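Long-range contacts in possible atls1-like light-inducible protein (Prochlorococcus marinus, PDB 2XCZ), which is of unknown function but belongs to the macrophage migration inhibitory factor (MIF) family and assembles from three copies of the chain: residues 8-13 / 54-59; 29-34 / 65-70; 2-7 / 38-43. All blocks are in the same frame, centred on the assembly; numbering follows the deposited sequence.

How the contacts relate
From the N terminus, 2-7 runs straight into 8-13; helix 16-31 then ends within 29-34, and the chain goes on to 38-43. Here contact 3 closes the first loop, laying strand 39-43 beside strand 3-8. Contact 1 closes next, when 54-59 returns to 8-13 at the start of strand 58-64; contact 2 follows, bringing the loop 65-70 against the end of helix 16-31. All three loops cross one another. Contacts 1 and 2 lie on opposite sides of the chain's centre, about 27 Å apart between centres, and contact 3 touches both: Ala8 and Tyr59 reach its strands, and Leu31 and Lys33 pack on Pro2.

Contact 1: 8-13 / 54-59; sequences ASVPAV and TEPTCY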
loop_
_atom_site.group_PDB
_atom_site.type_symbol
_atom_site.label_atom_id
_atom_site.label_comp_id
_atom_site.label_asym_id
_atom_site.label_seq_id
_atom_site.Cartn_x
_atom_site.Cartn_y
_atom_site.Cartn_z
ATOM N N ALA A 8 8.591 0.457 -7.532
ATOM C CA ALA A 8 9.499 1.220 -8.401
ATOM C C ALA A 8 9.080 1.149 -9.855
ATOM O O ALA A 8 8.470 0.169 -10.269
ATOM C CB ALA A 8 10.951 0.747 -8.227
ATOM N N SER A 9 9.425 2.186 -10.613
ATOM C CA SER A 9 9.086 2.271 -12.026
ATOM C C SER A 9 10.068 1.528 -12.932
ATOM O O SER A 9 9.718 1.146 -14.061
ATOM C CB SER A 9 8.976 3.733 -12.467
ATOM O OG SER A 9 10.252 4.359 -12.503
ATOM N N VAL A 10 11.288 1.325 -12.438
ATOM C CA VAL A 10 12.348 0.676 -13.236
ATOM C C VAL A 10 12.067 -0.817 -13.441
ATOM O O VAL A 10 11.300 -1.423 -12.698
ATOM C CB VAL A 10 13.748 0.858 -12.603
ATOM C CG1 VAL A 10 14.107 2.329 -12.481
ATOM C CG2 VAL A 10 13.829 0.156 -11.254
ATOM N N PRO A 11 12.694 -1.436 -14.457
ATOM C CA PRO A 11 12.435 -2.859 -14.674
ATOM C C PRO A 11 12.904 -3.755 -13.522
ATOM O O PRO A 11 13.777 -3.352 -12.745
ATOM C CB PRO A 11 13.258 -3.164 -15.927
ATOM C CG PRO A 11 13.367 -1.854 -16.618
ATOM C CD PRO A 11 13.502 -0.848 -15.539
ATOM N N ALA A 12 12.337 -4.953 -13.419
ATOM C CA ALA A 12 12.751 -5.920 -12.394
ATOM C C ALA A 12 14.256 -6.181 -12.440
ATOM O O ALA A 12 14.859 -6.150 -13.514
ATOM C CB ALA A 12 11.976 -7.200 -12.541
ATOM N N VAL A 13 14.871 -6.397 -11.279
ATOM C CA VAL A 13 16.317 -6.663 -11.221
ATOM C C VAL A 13 16.634 -8.095 -10.767
ATOM O O VAL A 13 15.961 -8.660 -9.900
ATOM C CB VAL A 13 17.103 -5.632 -10.377
ATOM C CG1 VAL A 13 16.964 -4.237 -10.971
ATOM C CG2 VAL A 13 16.638 -5.641 -8.926
ATOM N N THR A 54 7.902 10.285 -16.581
ATOM C CA THR A 54 8.066 8.845 -16.341
ATOM C C THR A 54 9.519 8.421 -16.146
ATOM O O THR A 54 9.853 7.241 -16.264
ATOM C CB THR A 54 7.434 8.011 -17.476
ATOM O OG1 THR A 54 7.874 8.523 -18.746
ATOM C CG2 THR A 54 5.912 8.097 -17.413
ATOM N N GLU A 55 10.382 9.375 -15.836
ATOM C CA GLU A 55 11.746 9.031 -15.456
ATOM C C GLU A 55 11.752 8.137 -14.203
ATOM O O GLU A 55 10.781 8.160 -13.415
ATOM C CB GLU A 55 12.585 10.295 -15.251
ATOM C CG GLU A 55 13.010 10.936 -16.586
ATOM C CD GLU A 55 13.933 10.029 -17.396
ATOM O OE1 GLU A 55 15.146 9.953 -17.075
ATOM O OE2 GLU A 55 13.450 9.382 -18.350
ATOM N N PRO A 56 12.817 7.330 -14.026
ATOM C CA PRO A 56 12.936 6.413 -12.890
ATOM C C PRO A 56 12.469 7.070 -11.595
ATOM O O PRO A 56 12.918 8.166 -11.260
ATOM C CB PRO A 56 14.433 6.094 -12.853
ATOM C CG PRO A 56 14.818 6.138 -14.307
ATOM C CD PRO A 56 13.979 7.220 -14.938
ATOM N N THR A 57 11.533 6.404 -10.920
ATOM C CA THR A 57 10.954 6.932 -9.682
ATOM C C THR A 57 10.495 5.788 -8.777
ATOM O O THR A 57 10.349 4.643 -9.224
ATOM C CB THR A 57 9.823 7.925 -9.960
ATOM O OG1 THR A 57 9.406 8.517 -8.723
ATOM C CG2 THR A 57 8.642 7.248 -10.628
ATOM N N CYS A 58 10.259 6.103 -7.502
ATOM C CA CYS A 58 10.113 5.069 -6.503
ATOM C C CYS A 58 9.214 5.563 -5.367
ATOM O O CYS A 58 9.396 6.680 -4.902
ATOM C CB CYS A 58 11.525 4.798 -5.967
ATOM S SG CYS A 58 11.660 3.620 -4.766
ATOM N N TYR A 59 8.236 4.751 -4.951
ATOM C CA TYR A 59 7.525 5.008 -3.691
ATOM C C TYR A 59 7.821 3.913 -2.678
ATOM O O TYR A 59 7.670 2.733 -2.975
ATOM C CB TYR A 59 6.004 5.106 -3.875
ATOM C CG TYR A 59 5.296 5.270 -2.538
ATOM C CD1 TYR A 59 5.505 6.408 -1.761
ATOM C CD2 TYR A 59 4.470 4.256 -2.034
ATOM C CE1 TYR A 59 4.895 6.550 -0.521
ATOM C CE2 TYR A 59 3.844 4.382 -0.777
ATOM C CZ TYR A 59 4.078 5.532 -0.034
ATOM O OH TYR A 59 3.462 5.677 1.194
HETATM O O HOH W 1 11.040 4.575 -15.082
#
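Ala8 and Cys58 form an antiparallel non-hydrogen-bonded pair with CA atoms 4.3 Å apart, both side chains on the sheet face where each meets Ile90. One residue on, Ser9 N donates to Thr57 O over 3.0 Å in a fairly straight bond (161° at the hydrogen). CB of Ser9 is directed toward the partner segment, and with OG between its own backbone N and carbonyl carbon (chi1 71°), the hydroxyl oxygen accepts the N-H of Thr57 at 2.9 Å. Both backbone polar groups of Thr57 are thus gripped by one serine, and the CG2 methyl of Thr57 rests 3.8 Å from Ser9 OG. The hydroxyl of Thr57 turns to Arg94 O instead. A water 2.7 Å from Ser9 OG donates to Thr54 O, carrying the link back along the loop. Val10 adds an apolar touch, its CG1 lying 3.8 Å from Pro56 CB where the two side chains cross at about a right angle. Beyond it the chain turns off toward helix 16-31. Chemically, then, a serine hydroxyl takes over as acceptor just past the bridge of Ala8 and Cys58, so that side chain and water prolong the pairing of strands 3-8 and 58-64 into their loops.

Contact 2: 29-34 / 65-70; sequences ELLGKP and IGALDG. With PEG (di(hydroxyethyl)ether), chain B.
A bend at chi2 of Lys33 (-102°), followed by an extended run through CE to NZ, carries the ammonium group to Ile65. NZ donates to Ile65 O at 2.8 Å, lying in the carbonyl plane on a lone pair. A di(hydroxyethyl)ether molecule, probably from the crystallisation liquor, curves round the same nitrogen: NZ bonds to its O2 at 2.9 Å and its O1 at 3.0 Å, and weakly to O4. Four oxygens thus compete for three N-H groups. Ile65 N also bonds to O4 of the ether, nearly straight at 3.2 Å (172° at the hydrogen), and the CG1 and CD1 carbons of Ile65 rest on C4 of the ether. Nearer the helix the contact is apolar. Leu31 CB lies 4.3 Å from Ala67 CB, while Leu31 CD2 meets Leu68 CD2 at 4.1 Å. Gly32, with positive phi, ends the helix in a Schellman motif and turns the chain toward Lys33. The contact therefore joins the C-terminal end of helix 16-31 to the loop between strand 58-64 and helix 72-88; Val76 of that helix touches Leu31, Pro2 packs on Leu31 and Lys33, and Arg105 of the second subunit bonds to Leu68 O.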
loop_
_atom_site.group_PDB
_atom_site.type_symbol
_atom_site.label_atom_id
_atom_site.label_comp_id
_atom_site.label_asym_id
_atom_site.label_seq_id
_atom_site.Cartn_x
_atom_site.Cartn_y
_atom_site.Cartn_z
ATOM N N GLU A 29 19.423 -2.822 12.051
ATOM C CA GLU A 29 20.443 -2.194 12.866
ATOM C C GLU A 29 20.069 -0.755 13.181
ATOM O O GLU A 29 20.159 -0.329 14.335
ATOM C CB GLU A 29 21.806 -2.255 12.185
ATOM C CG GLU A 29 22.942 -1.985 13.166
ATOM C CD GLU A 29 24.001 -1.045 12.624
ATOM O OE1 GLU A 29 23.910 -0.634 11.438
ATOM O OE2 GLU A 29 24.926 -0.714 13.401
ATOM N N LEU A 30 19.629 -0.010 12.168
ATOM C CA LEU A 30 19.265 1.389 12.370
ATOM C C LEU A 30 18.098 1.563 13.341
ATOM O O LEU A 30 18.123 2.456 14.205
ATOM C CB LEU A 30 18.971 2.089 11.032
ATOM C CG LEU A 30 18.536 3.564 11.081
ATOM C CD1 LEU A 30 19.541 4.430 11.863
ATOM C CD2 LEU A 30 18.323 4.124 9.673
ATOM N N LEU A 31 17.074 0.719 13.200
ATOM C CA LEU A 31 15.891 0.802 14.062
ATOM C C LEU A 31 16.060 0.132 15.428
ATOM O O LEU A 31 15.191 0.249 16.296
ATOM C CB LEU A 31 14.665 0.237 13.344
ATOM C CG LEU A 31 14.229 0.992 12.087
ATOM C CD1 LEU A 31 12.966 0.332 11.549
ATOM C CD2 LEU A 31 13.985 2.468 12.382
ATOM N N GLY A 32 17.161 -0.589 15.612
ATOM C CA GLY A 32 17.373 -1.318 16.863
ATOM C C GLY A 32 16.381 -2.467 17.046
ATOM O O GLY A 32 15.984 -2.785 18.172
ATOM N N LYS A 33 15.978 -3.081 15.937
ATOM C CA LYS A 33 15.072 -4.226 15.951
ATOM C C LYS A 33 15.806 -5.498 15.544
ATOM O O LYS A 33 16.685 -5.454 14.678
ATOM C CB LYS A 33 13.906 -3.984 14.986
ATOM C CG LYS A 33 13.045 -2.798 15.340
ATOM C CD LYS A 33 11.757 -3.221 16.010
ATOM C CE LYS A 33 10.873 -2.021 16.278
ATOM N NZ LYS A 33 9.493 -2.431 16.698
ATOM N N PRO A 34 15.445 -6.642 16.161
ATOM C CA PRO A 34 15.954 -7.917 15.675
ATOM C C PRO A 34 15.559 -8.096 14.211
ATOM O O PRO A 34 14.385 -7.845 13.851
ATOM C CB PRO A 34 15.223 -8.959 16.543
ATOM C CG PRO A 34 14.695 -8.221 17.712
ATOM C CD PRO A 34 14.463 -6.808 17.252
ATOM N N ILE A 65 6.666 -0.519 14.750
ATOM C CA ILE A 65 6.098 -0.297 16.065
ATOM C C ILE A 65 7.148 0.512 16.825
ATOM O O ILE A 65 8.166 -0.023 17.279
ATOM C CB ILE A 65 5.739 -1.618 16.799
ATOM C CG1 ILE A 65 4.644 -2.386 16.051
ATOM C CG2 ILE A 65 5.263 -1.310 18.229
ATOM C CD1 ILE A 65 4.445 -3.811 16.561
ATOM N N GLY A 66 6.893 1.806 16.936
ATOM C CA GLY A 66 7.858 2.755 17.459
ATOM C C GLY A 66 9.144 2.793 16.646
ATOM O O GLY A 66 9.166 2.394 15.471
ATOM N N ALA A 67 10.200 3.300 17.282
ATOM C CA ALA A 67 11.553 3.378 16.717
ATOM C C ALA A 67 11.698 4.443 15.626
ATOM O O ALA A 67 12.688 4.451 14.893
ATOM C CB ALA A 67 12.027 2.012 16.222
ATOM N N LEU A 68 10.714 5.332 15.537
ATOM C CA LEU A 68 10.720 6.386 14.526
ATOM C C LEU A 68 10.696 7.769 15.177
ATOM O O LEU A 68 10.124 8.714 14.640
ATOM C CB LEU A 68 9.538 6.202 13.542
ATOM C CG LEU A 68 9.567 4.900 12.722
ATOM C CD1 LEU A 68 8.284 4.741 11.928
ATOM C CD2 LEU A 68 10.783 4.878 11.787
ATOM N N ASP A 69 11.351 7.879 16.328
ATOM C CA ASP A 69 11.394 9.126 17.080
ATOM C C ASP A 69 12.575 10.017 16.679
ATOM O O ASP A 69 13.608 9.535 16.189
ATOM C CB ASP A 69 11.462 8.816 18.581
ATOM C CG ASP A 69 10.389 7.813 19.024
ATOM O OD1 ASP A 69 9.188 8.086 18.833
ATOM O OD2 ASP A 69 10.752 6.766 19.608
ATOM N N GLY A 70 12.403 11.319 16.908
ATOM C CA GLY A 70 13.456 12.306 16.689
ATOM C C GLY A 70 13.959 12.261 15.265
ATOM O O GLY A 70 13.175 12.381 14.326
HETATM C C1 PEG B . 9.454 -6.049 17.773
HETATM O O1 PEG B . 9.695 -4.833 18.500
HETATM C C2 PEG B . 8.103 -5.973 17.068
HETATM O O2 PEG B . 8.077 -4.903 16.111
HETATM C C3 PEG B . 7.735 -5.409 14.824
HETATM C C4 PEG B . 7.113 -4.288 14.012
HETATM O O4 PEG B . 8.098 -3.274 13.838
#

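Contact 3: 2-7 / 38-43; sequences PLINIQ and VMTSLQ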
loop_
_atom_site.group_PDB
_atom_site.type_symbol
_atom_site.label_atom_id
_atom_site.label_comp_id
_atom_site.label_asym_id
_atom_site.label_seq_id
_atom_site.Cartn_x
_atom_site.Cartn_y
_atom_site.Cartn_z
ATOM N N PRO A 2 9.600 -4.241 11.796
ATOM C CA PRO A 2 9.483 -3.221 10.760
ATOM C C PRO A 2 9.080 -3.784 9.409
ATOM O O PRO A 2 9.218 -4.980 9.145
ATOM C CB PRO A 2 10.910 -2.661 10.649
ATOM C CG PRO A 2 11.577 -3.052 11.932
ATOM C CD PRO A 2 10.982 -4.352 12.297
ATOM N N LEU A 3 8.612 -2.891 8.558
ATOM C CA LEU A 3 8.143 -3.233 7.222
ATOM C C LEU A 3 8.665 -2.172 6.273
ATOM O O LEU A 3 8.590 -0.976 6.563
ATOM C CB LEU A 3 6.608 -3.229 7.197
ATOM C CG LEU A 3 5.927 -3.403 5.840
ATOM C CD1 LEU A 3 6.028 -4.813 5.303
ATOM C CD2 LEU A 3 4.469 -2.986 5.966
ATOM N N ILE A 4 9.237 -2.620 5.158
ATOM C CA ILE A 4 9.581 -1.719 4.062
ATOM C C ILE A 4 9.146 -2.304 2.708
ATOM O O ILE A 4 9.675 -3.316 2.250
ATOM C CB ILE A 4 11.065 -1.292 4.111
ATOM C CG1 ILE A 4 11.398 -0.307 2.975
ATOM C CG2 ILE A 4 12.010 -2.528 4.169
ATOM C CD1 ILE A 4 12.698 0.469 3.205
ATOM N N ASN A 5 8.180 -1.634 2.080
ATOM C CA ASN A 5 7.644 -2.060 0.790
ATOM C C ASN A 5 8.055 -1.044 -0.274
ATOM O O ASN A 5 7.761 0.144 -0.140
ATOM C CB ASN A 5 6.111 -2.157 0.873
ATOM C CG ASN A 5 5.624 -3.337 1.697
ATOM O OD1 ASN A 5 6.179 -4.446 1.642
ATOM N ND2 ASN A 5 4.546 -3.108 2.441
ATOM N N ILE A 6 8.752 -1.501 -1.315
ATOM C CA ILE A 6 9.211 -0.598 -2.373
ATOM C C ILE A 6 8.422 -0.849 -3.642
ATOM O O ILE A 6 8.249 -1.993 -4.068
ATOM C CB ILE A 6 10.727 -0.774 -2.661
ATOM C CG1 ILE A 6 11.571 -0.555 -1.390
ATOM C CG2 ILE A 6 11.192 0.212 -3.731
ATOM C CD1 ILE A 6 12.962 -1.217 -1.470
ATOM N N GLN A 7 7.943 0.231 -4.241
ATOM C CA GLN A 7 7.231 0.183 -5.513
ATOM C C GLN A 7 8.015 1.066 -6.496
ATOM O O GLN A 7 8.118 2.287 -6.310
ATOM C CB GLN A 7 5.807 0.689 -5.280
ATOM C CG GLN A 7 4.957 0.927 -6.503
ATOM C CD GLN A 7 3.846 1.914 -6.212
ATOM O OE1 GLN A 7 3.902 3.070 -6.634
ATOM N NE2 GLN A 7 2.845 1.475 -5.451
ATOM N N VAL A 38 11.972 -7.995 10.637
ATOM C CA VAL A 38 11.951 -7.095 9.476
ATOM C C VAL A 38 11.369 -7.784 8.248
ATOM O O VAL A 38 11.835 -8.856 7.835
ATOM C CB VAL A 38 13.374 -6.561 9.124
ATOM C CG1 VAL A 38 13.347 -5.699 7.857
ATOM C CG2 VAL A 38 13.959 -5.781 10.279
ATOM N N MET A 39 10.372 -7.133 7.644
ATOM C CA MET A 39 9.769 -7.610 6.400
ATOM C C MET A 39 10.033 -6.609 5.295
ATOM O O MET A 39 9.889 -5.402 5.498
ATOM C CB MET A 39 8.260 -7.794 6.579
ATOM C CG MET A 39 7.548 -8.381 5.353
ATOM S SD MET A 39 5.815 -8.791 5.647
ATOM C CE MET A 39 5.992 -10.279 6.625
ATOM N N THR A 40 10.398 -7.104 4.115
ATOM C CA THR A 40 10.704 -6.215 2.986
ATOM C C THR A 40 10.027 -6.707 1.712
ATOM O O THR A 40 9.700 -7.887 1.587
ATOM C CB THR A 40 12.243 -6.087 2.692
ATOM O OG1 THR A 40 12.702 -7.242 1.975
ATOM C CG2 THR A 40 13.077 -5.920 3.974
ATOM N N SER A 41 9.817 -5.794 0.776
ATOM C CA SER A 41 9.383 -6.180 -0.573
ATOM C C SER A 41 9.866 -5.208 -1.637
ATOM O O SER A 41 10.154 -4.038 -1.355
ATOM C CB SER A 41 7.857 -6.307 -0.644
ATOM O OG SER A 41 7.219 -5.057 -0.546
ATOM N N LEU A 42 9.948 -5.714 -2.871
ATOM C CA LEU A 42 10.306 -4.903 -4.032
ATOM C C LEU A 42 9.434 -5.272 -5.224
ATOM O O LEU A 42 9.529 -6.387 -5.772
ATOM C CB LEU A 42 11.785 -5.105 -4.399
ATOM C CG LEU A 42 12.291 -4.371 -5.654
ATOM C CD1 LEU A 42 12.132 -2.852 -5.536
ATOM C CD2 LEU A 42 13.741 -4.765 -5.955
ATOM N N GLN A 43 8.592 -4.323 -5.618
ATOM C CA GLN A 43 7.766 -4.466 -6.810
ATOM C C GLN A 43 8.247 -3.492 -7.876
ATOM O O GLN A 43 8.044 -2.271 -7.772
ATOM C CB GLN A 43 6.290 -4.226 -6.482
ATOM C CG GLN A 43 5.340 -4.467 -7.659
ATOM C CD GLN A 43 5.503 -5.850 -8.269
ATOM O OE1 GLN A 43 5.554 -6.852 -7.557
ATOM N NE2 GLN A 43 5.591 -5.909 -9.594
HETATM O O HOH W 2 6.379 -3.693 -2.790
#
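Strands 3-7 and 39-43 run parallel, their axes 4.7 Å apart and only 2° from aligned, joined by a ladder of five backbone hydrogen bonds from Pro2 O to Gln43 N. On one face Leu3 and Met39 lie side by side and point the same way, Leu3 CD1 reaching Met39 CG at 3.9 Å. Farther along this face Ser41 OG comes to 2.5 Å from Asn5 OD1, so short for a hydrogen bond that the exact length is doubtful. The bond of Asn5 ND2 to Glu61 of strand 58-64 helps set how the amide is turned. A water bridges Ser41 OG and Ile6 O, donating to each at 2.8 Å. The other face is mostly apolar: the CG2 methyls of Ile4 and Thr40 meet at 3.6 Å, and Ile6 CG2 abuts Leu42 CD1 at 3.7 Å, packed against helices 16-31 and 72-88; the Thr40 hydroxyl bonds to Thr49 of the third subunit. At the start of the strands Pro2 CD packs on Val38 CG2, 3.9 Å away. Residues 39-41 pair antiparallel with a strand of the third subunit, carrying the sheet across the interface. Two parallel strands linked through helix 16-31 make a beta-alpha-beta crossover, the building unit of the MIF fold; the N-terminal proline, as in MIF relatives, probably lines a pocket, consistent with the ether bound beside it.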